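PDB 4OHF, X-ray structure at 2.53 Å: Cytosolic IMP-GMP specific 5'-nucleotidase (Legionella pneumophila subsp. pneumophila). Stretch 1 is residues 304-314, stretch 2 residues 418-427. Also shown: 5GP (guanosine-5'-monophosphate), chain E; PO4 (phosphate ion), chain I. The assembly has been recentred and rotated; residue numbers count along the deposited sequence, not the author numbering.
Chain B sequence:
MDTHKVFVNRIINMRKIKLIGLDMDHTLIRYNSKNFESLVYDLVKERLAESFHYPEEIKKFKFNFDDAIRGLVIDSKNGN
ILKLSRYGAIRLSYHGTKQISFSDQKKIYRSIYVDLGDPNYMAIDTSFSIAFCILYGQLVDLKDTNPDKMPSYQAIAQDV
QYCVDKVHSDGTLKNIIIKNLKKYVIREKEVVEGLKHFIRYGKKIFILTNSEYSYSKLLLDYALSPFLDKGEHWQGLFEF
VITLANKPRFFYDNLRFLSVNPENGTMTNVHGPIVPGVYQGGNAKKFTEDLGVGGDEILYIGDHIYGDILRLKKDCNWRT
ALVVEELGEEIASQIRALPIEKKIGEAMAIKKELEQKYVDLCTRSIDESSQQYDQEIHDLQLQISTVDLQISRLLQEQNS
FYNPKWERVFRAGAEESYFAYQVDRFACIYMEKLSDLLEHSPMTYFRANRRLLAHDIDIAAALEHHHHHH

Stretch 1, residues 304-314: HIYGDILRLKK
Stretch 2 418-427: YFAYQVDRFA

Residues at least 112 positions apart in sequence meet where the two stretches pack, mainly through side chains, with a few approaches to backbone oxygens and no hydrogen bond between the stretches. Stretch 1 begins extended at H304 and I305, turns through Y306 and G307, where G307 N donates to I305 O at 2.8 Å, and enters a helix at I309. The positive phi of G307 (53/-117) is a conformation glycine tolerates best. D308 (chi1 t) caps the helix: D308 OD2 accepts from R311 N at a modelled 2.6 Å, though the place of OD2 is less sure. Stretch 2 is helical from Y418 to F426, with regular i to i+4 backbone bonds such as F426 N to Q422 O at 2.9 Å. The helix axes run nearly parallel, 6° apart, and approach to 11.1 Å; the register is marked by I309 and F426, whose CA atoms lie 6.2 Å apart. The contact buries 566 Å² in total.

Along stretch 2, Y418 (chi1 t) sends its ring edge to O2' of the guanosine monophosphate and does not touch stretch 1. F419 (t) starts sideways, but its ring reaches inward until F419 CE2 is 4.5 Å from I305 CD1, a loose apolar contact. Y421, its chi1 of 142° between wells, lays one ring face by C8 of the nucleotide, while Y421 OH lies 4.5 Å from I309 CD1.

Q422 (m, t, chi3 -80°) points toward stretch 1. Q422 NE2 comes to 3.7 Å from I305 CG2, a van der Waals approach, and Q422 CB lies 4.0 Å from I309 CD1, so a polar residue contributes hydrocarbon to the packing. I309 CD1 also sits 3.6 Å from Q422 O. V423 and D424 point away.

R425 (t, t, chi3 -145°) leaves sideways, and its methylene chain serves as an apolar surface: R425 CD is 3.6 Å from I309 CG2. Farther out, R425 NH2 passes 4.4 Å from L310 CD2 and is hydrogen-bonded elsewhere in the structure.

F426 (t, chi2 -82°) points toward stretch 1 and has the largest covered area, 125 Å². F426 CB is 4.0 Å from I305 CG1 and 3.9 Å from I309 CG2, while F426 CE2 meets L312 CD1 at 4.4 Å, near the ring plane. I305 (m, p), I309 (m, t) and L312 (t, t) thus give a broad aromatic side chain a branched aliphatic setting. K313 (m, m, m, t) carries its NZ to a phosphate ion, K313 NZ donating to phosphate O4 at 2.6 Å; K313 NZ is also 4.2 Å from F426 O. A427 then leaves helical phi/psi (-105/128).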

ATOM      1  N   HIS B 304     -25.282 -10.603   2.167  1.00 42.01           N
ATOM      2  CA  HIS B 304     -23.884 -10.991   1.981  1.00 47.35           C
ATOM      3  C   HIS B 304     -22.926  -9.860   2.336  1.00 49.24           C
ATOM      4  O   HIS B 304     -23.259  -8.702   2.150  1.00 49.34           O
ATOM      5  CB  HIS B 304     -23.644 -11.488   0.537  1.00 45.08           C
ATOM      6  CG  HIS B 304     -24.237 -12.843   0.264  1.00 43.89           C
ATOM      7  ND1 HIS B 304     -25.570 -13.026  -0.051  1.00 43.00           N
ATOM      8  CD2 HIS B 304     -23.695 -14.084   0.328  1.00 41.71           C
ATOM      9  CE1 HIS B 304     -25.822 -14.318  -0.164  1.00 41.79           C
ATOM     10  NE2 HIS B 304     -24.701 -14.982   0.062  1.00 41.14           N
ATOM     11  N   ILE B 305     -21.746 -10.202   2.859  1.00 55.00           N
ATOM     12  CA  ILE B 305     -20.759  -9.193   3.251  1.00 59.85           C
ATOM     13  C   ILE B 305     -20.130  -8.510   2.059  1.00 63.65           C
ATOM     14  O   ILE B 305     -19.548  -9.166   1.199  1.00 65.12           O
ATOM     15  CB  ILE B 305     -19.618  -9.789   4.103  1.00 60.29           C
ATOM     16  CG1 ILE B 305     -20.107 -10.080   5.520  1.00 59.61           C
ATOM     17  CG2 ILE B 305     -18.463  -8.804   4.192  1.00 61.69           C
ATOM     18  CD1 ILE B 305     -21.131 -11.151   5.595  1.00 60.40           C
ATOM     19  N   TYR B 306     -20.231  -7.184   2.026  1.00 68.76           N
ATOM     20  CA  TYR B 306     -19.675  -6.373   0.932  1.00 73.74           C
ATOM     21  C   TYR B 306     -18.151  -6.269   0.940  1.00 75.12           C
ATOM     22  O   TYR B 306     -17.592  -5.213   1.249  1.00 77.02           O
ATOM     23  CB  TYR B 306     -20.278  -4.957   0.967  1.00 75.35           C
ATOM     24  CG  TYR B 306     -21.715  -4.915   0.511  1.00 76.50           C
ATOM     25  CD1 TYR B 306     -22.034  -5.072  -0.835  1.00 76.49           C
ATOM     26  CD2 TYR B 306     -22.762  -4.803   1.431  1.00 77.27           C
ATOM     27  CE1 TYR B 306     -23.355  -5.131  -1.262  1.00 77.22           C
ATOM     28  CE2 TYR B 306     -24.097  -4.863   1.014  1.00 77.81           C
ATOM     29  CZ  TYR B 306     -24.378  -5.031  -0.339  1.00 77.78           C
ATOM     30  OH  TYR B 306     -25.674  -5.130  -0.785  1.00 78.23           O
ATOM     31  N   GLY B 307     -17.483  -7.361   0.594  1.00 75.52           N
ATOM     32  CA  GLY B 307     -16.038  -7.346   0.559  1.00 76.19           C
ATOM     33  C   GLY B 307     -15.389  -6.855   1.836  1.00 77.30           C
ATOM     34  O   GLY B 307     -15.553  -7.472   2.892  1.00 79.18           O
ATOM     35  N   ASP B 308     -14.663  -5.738   1.749  1.00 76.78           N
ATOM     36  CA  ASP B 308     -13.957  -5.185   2.906  1.00 76.07           C
ATOM     37  C   ASP B 308     -14.851  -4.560   3.970  1.00 74.83           C
ATOM     38  O   ASP B 308     -15.429  -3.489   3.772  1.00 74.01           O
ATOM     39  CB  ASP B 308     -12.919  -4.158   2.456  1.00 77.86           C
ATOM     40  CG  ASP B 308     -12.094  -3.622   3.614  1.00 79.40           C
ATOM     41  OD1 ASP B 308     -11.558  -4.441   4.394  1.00 79.66           O
ATOM     42  OD2 ASP B 308     -11.977  -2.384   3.746  1.00 79.73           O
ATOM     43  N   ILE B 309     -14.925  -5.239   5.111  1.00 73.18           N
ATOM     44  CA  ILE B 309     -15.743  -4.816   6.237  1.00 71.84           C
ATOM     45  C   ILE B 309     -15.220  -3.533   6.875  1.00 71.51           C
ATOM     46  O   ILE B 309     -15.991  -2.701   7.341  1.00 71.05           O
ATOM     47  CB  ILE B 309     -15.796  -5.934   7.310  1.00 71.13           C
ATOM     48  CG1 ILE B 309     -16.153  -7.272   6.649  1.00 70.31           C
ATOM     49  CG2 ILE B 309     -16.816  -5.590   8.378  1.00 69.74           C
ATOM     50  CD1 ILE B 309     -16.237  -8.448   7.614  1.00 70.21           C
ATOM     51  N   LEU B 310     -13.904  -3.376   6.886  1.00 72.35           N
ATOM     52  CA  LEU B 310     -13.270  -2.203   7.481  1.00 73.20           C
ATOM     53  C   LEU B 310     -13.568  -0.902   6.736  1.00 73.10           C
ATOM     54  O   LEU B 310     -14.095   0.050   7.319  1.00 72.43           O
ATOM     55  CB  LEU B 310     -11.751  -2.433   7.569  1.00 74.27           C
ATOM     56  CG  LEU B 310     -10.819  -1.383   8.204  1.00 75.82           C
ATOM     57  CD1 LEU B 310     -10.406  -0.340   7.152  1.00 75.75           C
ATOM     58  CD2 LEU B 310     -11.499  -0.734   9.421  1.00 74.33           C
ATOM     59  N   ARG B 311     -13.229  -0.861   5.451  1.00 73.07           N
ATOM     60  CA  ARG B 311     -13.466   0.330   4.643  1.00 73.08           C
ATOM     61  C   ARG B 311     -14.928   0.755   4.689  1.00 72.42           C
ATOM     62  O   ARG B 311     -15.238   1.943   4.628  1.00 73.78           O
ATOM     63  CB  ARG B 311     -13.040   0.070   3.194  1.00 73.75           C
ATOM     64  CG  ARG B 311     -13.468   1.135   2.208  1.00 74.48           C
ATOM     65  CD  ARG B 311     -12.786   0.918   0.864  1.00 76.42           C
ATOM     66  NE  ARG B 311     -13.140   1.929  -0.134  1.00 77.06           N
ATOM     67  CZ  ARG B 311     -13.312   3.223   0.126  1.00 77.52           C
ATOM     68  NH1 ARG B 311     -13.177   3.689   1.362  1.00 78.18           N
ATOM     69  NH2 ARG B 311     -13.599   4.065  -0.856  1.00 78.64           N
ATOM     70  N   LEU B 312     -15.822  -0.222   4.815  1.00 70.85           N
ATOM     71  CA  LEU B 312     -17.251   0.044   4.859  1.00 68.97           C
ATOM     72  C   LEU B 312     -17.742   0.540   6.223  1.00 67.91           C
ATOM     73  O   LEU B 312     -18.484   1.516   6.295  1.00 67.73           O
ATOM     74  CB  LEU B 312     -18.015  -1.210   4.448  1.00 67.71           C
ATOM     75  CG  LEU B 312     -19.471  -1.017   4.026  1.00 66.74           C
ATOM     76  CD1 LEU B 312     -19.931  -2.262   3.289  1.00 66.57           C
ATOM     77  CD2 LEU B 312     -20.346  -0.738   5.240  1.00 66.19           C
ATOM     78  N   LYS B 313     -17.346  -0.129   7.300  1.00 66.83           N
ATOM     79  CA  LYS B 313     -17.775   0.294   8.629  1.00 66.20           C
ATOM     80  C   LYS B 313     -17.017   1.554   9.048  1.00 66.11           C
ATOM     81  O   LYS B 313     -17.400   2.223  10.005  1.00 66.42           O
ATOM     82  CB  LYS B 313     -17.542  -0.818   9.670  1.00 64.19           C
ATOM     83  CG  LYS B 313     -18.233  -2.145   9.370  1.00 63.69           C
ATOM     84  CD  LYS B 313     -19.754  -2.071   9.457  1.00 63.05           C
ATOM     85  CE  LYS B 313     -20.229  -1.996  10.889  1.00 61.98           C
ATOM     86  NZ  LYS B 313     -21.694  -1.748  10.962  1.00 59.54           N
ATOM     87  N   LYS B 314     -15.953   1.884   8.324  1.00 66.43           N
ATOM     88  CA  LYS B 314     -15.148   3.063   8.644  1.00 66.54           C
ATOM     89  C   LYS B 314     -15.725   4.364   8.086  1.00 65.20           C
ATOM     90  O   LYS B 314     -15.699   5.399   8.749  1.00 65.04           O
ATOM     91  CB  LYS B 314     -13.721   2.891   8.115  1.00 68.70           C
ATOM     92  CG  LYS B 314     -12.789   4.040   8.472  1.00 72.34           C
ATOM     93  CD  LYS B 314     -11.446   3.961   7.747  1.00 74.23           C
ATOM     94  CE  LYS B 314     -11.571   4.347   6.274  1.00 75.60           C
ATOM     95  NZ  LYS B 314     -10.262   4.270   5.554  1.00 76.39           N
ATOM     96  N   TYR B 418     -13.548 -18.617   9.006  1.00 38.78           N
ATOM     97  CA  TYR B 418     -13.249 -17.266   8.589  1.00 37.39           C
ATOM     98  C   TYR B 418     -14.577 -16.565   8.273  1.00 36.35           C
ATOM     99  O   TYR B 418     -14.731 -15.371   8.537  1.00 34.65           O
ATOM    100  CB  TYR B 418     -12.322 -17.300   7.357  1.00 38.79           C
ATOM    101  CG  TYR B 418     -12.047 -15.942   6.745  1.00 39.33           C
ATOM    102  CD1 TYR B 418     -11.355 -14.959   7.457  1.00 39.74           C
ATOM    103  CD2 TYR B 418     -12.555 -15.614   5.495  1.00 39.35           C
ATOM    104  CE1 TYR B 418     -11.191 -13.686   6.943  1.00 40.70           C
ATOM    105  CE2 TYR B 418     -12.404 -14.347   4.971  1.00 42.27           C
ATOM    106  CZ  TYR B 418     -11.723 -13.383   5.698  1.00 43.21           C
ATOM    107  OH  TYR B 418     -11.598 -12.115   5.179  1.00 44.74           O
ATOM    108  N   PHE B 419     -15.536 -17.304   7.716  1.00 34.09           N
ATOM    109  CA  PHE B 419     -16.825 -16.705   7.409  1.00 34.71           C
ATOM    110  C   PHE B 419     -17.543 -16.306   8.706  1.00 36.56           C
ATOM    111  O   PHE B 419     -18.270 -15.299   8.747  1.00 38.07           O
ATOM    112  CB  PHE B 419     -17.701 -17.652   6.587  1.00 30.08           C
ATOM    113  CG  PHE B 419     -19.105 -17.137   6.370  1.00 30.04           C
ATOM    114  CD1 PHE B 419     -20.168 -17.626   7.126  1.00 30.14           C
ATOM    115  CD2 PHE B 419     -19.356 -16.126   5.447  1.00 28.12           C
ATOM    116  CE1 PHE B 419     -21.461 -17.109   6.967  1.00 30.43           C
ATOM    117  CE2 PHE B 419     -20.636 -15.597   5.278  1.00 28.58           C
ATOM    118  CZ  PHE B 419     -21.695 -16.089   6.039  1.00 30.22           C
ATOM    119  N   ALA B 420     -17.344 -17.089   9.760  1.00 35.90           N
ATOM    120  CA  ALA B 420     -17.953 -16.780  11.048  1.00 37.13           C
ATOM    121  C   ALA B 420     -17.435 -15.424  11.527  1.00 37.36           C
ATOM    122  O   ALA B 420     -18.204 -14.593  12.002  1.00 38.07           O
ATOM    123  CB  ALA B 420     -17.618 -17.858  12.064  1.00 37.63           C
ATOM    124  N   TYR B 421     -16.132 -15.209  11.393  1.00 38.58           N
ATOM    125  CA  TYR B 421     -15.520 -13.949  11.793  1.00 39.73           C
ATOM    126  C   TYR B 421     -16.155 -12.784  11.031  1.00 38.78           C
ATOM    127  O   TYR B 421     -16.504 -11.763  11.621  1.00 37.11           O
ATOM    128  CB  TYR B 421     -13.993 -13.975  11.554  1.00 42.25           C
ATOM    129  CG  TYR B 421     -13.436 -12.649  11.055  1.00 47.98           C
ATOM    130  CD1 TYR B 421     -13.156 -12.447   9.699  1.00 49.76           C
ATOM    131  CD2 TYR B 421     -13.291 -11.559  11.924  1.00 51.13           C
ATOM    132  CE1 TYR B 421     -12.757 -11.189   9.216  1.00 52.78           C
ATOM    133  CE2 TYR B 421     -12.892 -10.297  11.453  1.00 52.25           C
ATOM    134  CZ  TYR B 421     -12.630 -10.118  10.105  1.00 53.83           C
ATOM    135  OH  TYR B 421     -12.264  -8.866   9.660  1.00 54.50           O
ATOM    136  N   GLN B 422     -16.293 -12.942   9.718  1.00 40.00           N
ATOM    137  CA  GLN B 422     -16.884 -11.901   8.884  1.00 39.79           C
ATOM    138  C   GLN B 422     -18.271 -11.542   9.382  1.00 39.97           C
ATOM    139  O   GLN B 422     -18.602 -10.362   9.548  1.00 40.37           O
ATOM    140  CB  GLN B 422     -16.977 -12.361   7.436  1.00 40.10           C
ATOM    141  CG  GLN B 422     -15.682 -12.312   6.662  1.00 41.74           C
ATOM    142  CD  GLN B 422     -15.911 -12.629   5.190  1.00 45.08           C
ATOM    143  OE1 GLN B 422     -16.038 -13.798   4.802  1.00 47.75           O
ATOM    144  NE2 GLN B 422     -16.000 -11.586   4.364  1.00 46.21           N
ATOM    145  N   VAL B 423     -19.093 -12.564   9.603  1.00 39.63           N
ATOM    146  CA  VAL B 423     -20.443 -12.333  10.104  1.00 39.16           C
ATOM    147  C   VAL B 423     -20.373 -11.566  11.429  1.00 38.72           C
ATOM    148  O   VAL B 423     -21.076 -10.580  11.631  1.00 36.46           O
ATOM    149  CB  VAL B 423     -21.195 -13.665  10.319  1.00 37.86           C
ATOM    150  CG1 VAL B 423     -22.422 -13.450  11.184  1.00 36.36           C
ATOM    151  CG2 VAL B 423     -21.614 -14.223   8.979  1.00 36.80           C
ATOM    152  N   ASP B 424     -19.503 -12.023  12.321  1.00 38.72           N
ATOM    153  CA  ASP B 424     -19.355 -11.378  13.605  1.00 40.34           C
ATOM    154  C   ASP B 424     -18.890  -9.923  13.496  1.00 41.04           C
ATOM    155  O   ASP B 424     -19.344  -9.076  14.258  1.00 41.62           O
ATOM    156  CB  ASP B 424     -18.368 -12.166  14.472  1.00 43.53           C
ATOM    157  CG  ASP B 424     -18.306 -11.649  15.901  1.00 47.72           C
ATOM    158  OD1 ASP B 424     -19.380 -11.502  16.523  1.00 50.05           O
ATOM    159  OD2 ASP B 424     -17.192 -11.389  16.409  1.00 49.44           O
ATOM    160  N   ARG B 425     -17.995  -9.626  12.556  1.00 40.87           N
ATOM    161  CA  ARG B 425     -17.472  -8.268  12.427  1.00 40.41           C
ATOM    162  C   ARG B 425     -18.406  -7.306  11.698  1.00 40.17           C
ATOM    163  O   ARG B 425     -18.418  -6.104  11.972  1.00 38.06           O
ATOM    164  CB  ARG B 425     -16.116  -8.284  11.719  1.00 41.11           C
ATOM    165  CG  ARG B 425     -15.380  -6.949  11.758  1.00 42.50           C
ATOM    166  CD  ARG B 425     -14.305  -6.877  10.688  1.00 48.52           C
ATOM    167  NE  ARG B 425     -13.116  -6.125  11.109  1.00 52.32           N
ATOM    168  CZ  ARG B 425     -13.134  -4.882  11.579  1.00 54.09           C
ATOM    169  NH1 ARG B 425     -14.291  -4.219  11.707  1.00 54.23           N
ATOM    170  NH2 ARG B 425     -11.989  -4.297  11.906  1.00 52.99           N
ATOM    171  N   PHE B 426     -19.198  -7.837  10.779  1.00 38.62           N
ATOM    172  CA  PHE B 426     -20.101  -7.009  10.012  1.00 36.99           C
ATOM    173  C   PHE B 426     -21.508  -6.898  10.568  1.00 36.00           C
ATOM    174  O   PHE B 426     -22.127  -5.851  10.455  1.00 37.31           O
ATOM    175  CB  PHE B 426     -20.151  -7.517   8.566  1.00 38.16           C
ATOM    176  CG  PHE B 426     -21.188  -6.837   7.713  1.00 41.45           C
ATOM    177  CD1 PHE B 426     -22.525  -7.238   7.758  1.00 43.86           C
ATOM    178  CD2 PHE B 426     -20.834  -5.796   6.860  1.00 43.29           C
ATOM    179  CE1 PHE B 426     -23.486  -6.606   6.964  1.00 44.17           C
ATOM    180  CE2 PHE B 426     -21.784  -5.158   6.064  1.00 42.61           C
ATOM    181  CZ  PHE B 426     -23.109  -5.561   6.115  1.00 42.16           C
ATOM    182  N   ALA B 427     -22.024  -7.962  11.163  1.00 33.97           N
ATOM    183  CA  ALA B 427     -23.391  -7.923  11.664  1.00 35.27           C
ATOM    184  C   ALA B 427     -23.537  -7.801  13.159  1.00 35.89           C
ATOM    185  O   ALA B 427     -22.967  -8.596  13.900  1.00 36.04           O
ATOM    186  CB  ALA B 427     -24.158  -9.170  11.198  1.00 35.61           C
TER
HETATM  187  P   5GP E 501      -4.977  -5.793  11.632  1.00103.83           P
HETATM  188  O1P 5GP E 501      -5.161  -4.358  11.259  1.00104.72           O
HETATM  189  O2P 5GP E 501      -5.812  -6.173  12.833  1.00104.11           O
HETATM  190  O3P 5GP E 501      -3.516  -6.147  11.888  1.00104.66           O
HETATM  191  O5' 5GP E 501      -5.391  -6.719  10.383  1.00101.46           O
HETATM  192  C5' 5GP E 501      -6.706  -6.679   9.825  1.00 98.68           C
HETATM  193  C4' 5GP E 501      -7.314  -8.077   9.743  1.00 95.65           C
HETATM  194  O4' 5GP E 501      -7.385  -8.830  10.959  1.00 93.17           O
HETATM  195  C3' 5GP E 501      -8.750  -8.166   9.185  1.00 94.24           C
HETATM  196  O3' 5GP E 501      -8.894  -7.670   7.815  1.00 94.85           O
HETATM  197  C2' 5GP E 501      -9.005  -9.650   9.347  1.00 92.54           C
HETATM  198  O2' 5GP E 501      -8.641 -10.358   8.104  1.00 92.52           O
HETATM  199  C1' 5GP E 501      -8.141 -10.033  10.587  1.00 90.18           C
HETATM  200  N9  5GP E 501      -8.972 -10.506  11.781  1.00 84.74           N
HETATM  201  C8  5GP E 501      -9.452 -11.739  12.031  1.00 82.52           C
HETATM  202  N7  5GP E 501     -10.147 -11.773  13.203  1.00 80.60           N
HETATM  203  C5  5GP E 501     -10.096 -10.509  13.706  1.00 80.74           C
HETATM  204  C6  5GP E 501     -10.600  -9.873  14.871  1.00 80.30           C
HETATM  205  O6  5GP E 501     -11.266 -10.537  15.702  1.00 79.11           O
HETATM  206  N1  5GP E 501     -10.349  -8.525  15.075  1.00 80.25           N
HETATM  207  C2  5GP E 501      -9.634  -7.788  14.191  1.00 80.39           C
HETATM  208  N2  5GP E 501      -9.404  -6.472  14.419  1.00 78.96           N
HETATM  209  N3  5GP E 501      -9.129  -8.380  13.041  1.00 81.03           N
HETATM  210  C4  5GP E 501      -9.352  -9.720  12.802  1.00 82.02           C
HETATM  211  P   PO4 I 502     -22.728  -2.635  13.905  1.00 68.79           P
HETATM  212  O1  PO4 I 502     -24.059  -2.220  13.395  1.00 66.49           O
HETATM  213  O2  PO4 I 502     -22.361  -3.948  13.321  1.00 70.31           O
HETATM  214  O3  PO4 I 502     -22.780  -2.749  15.383  1.00 71.75           O
HETATM  215  O4  PO4 I 502     -21.710  -1.627  13.529  1.00 69.89           O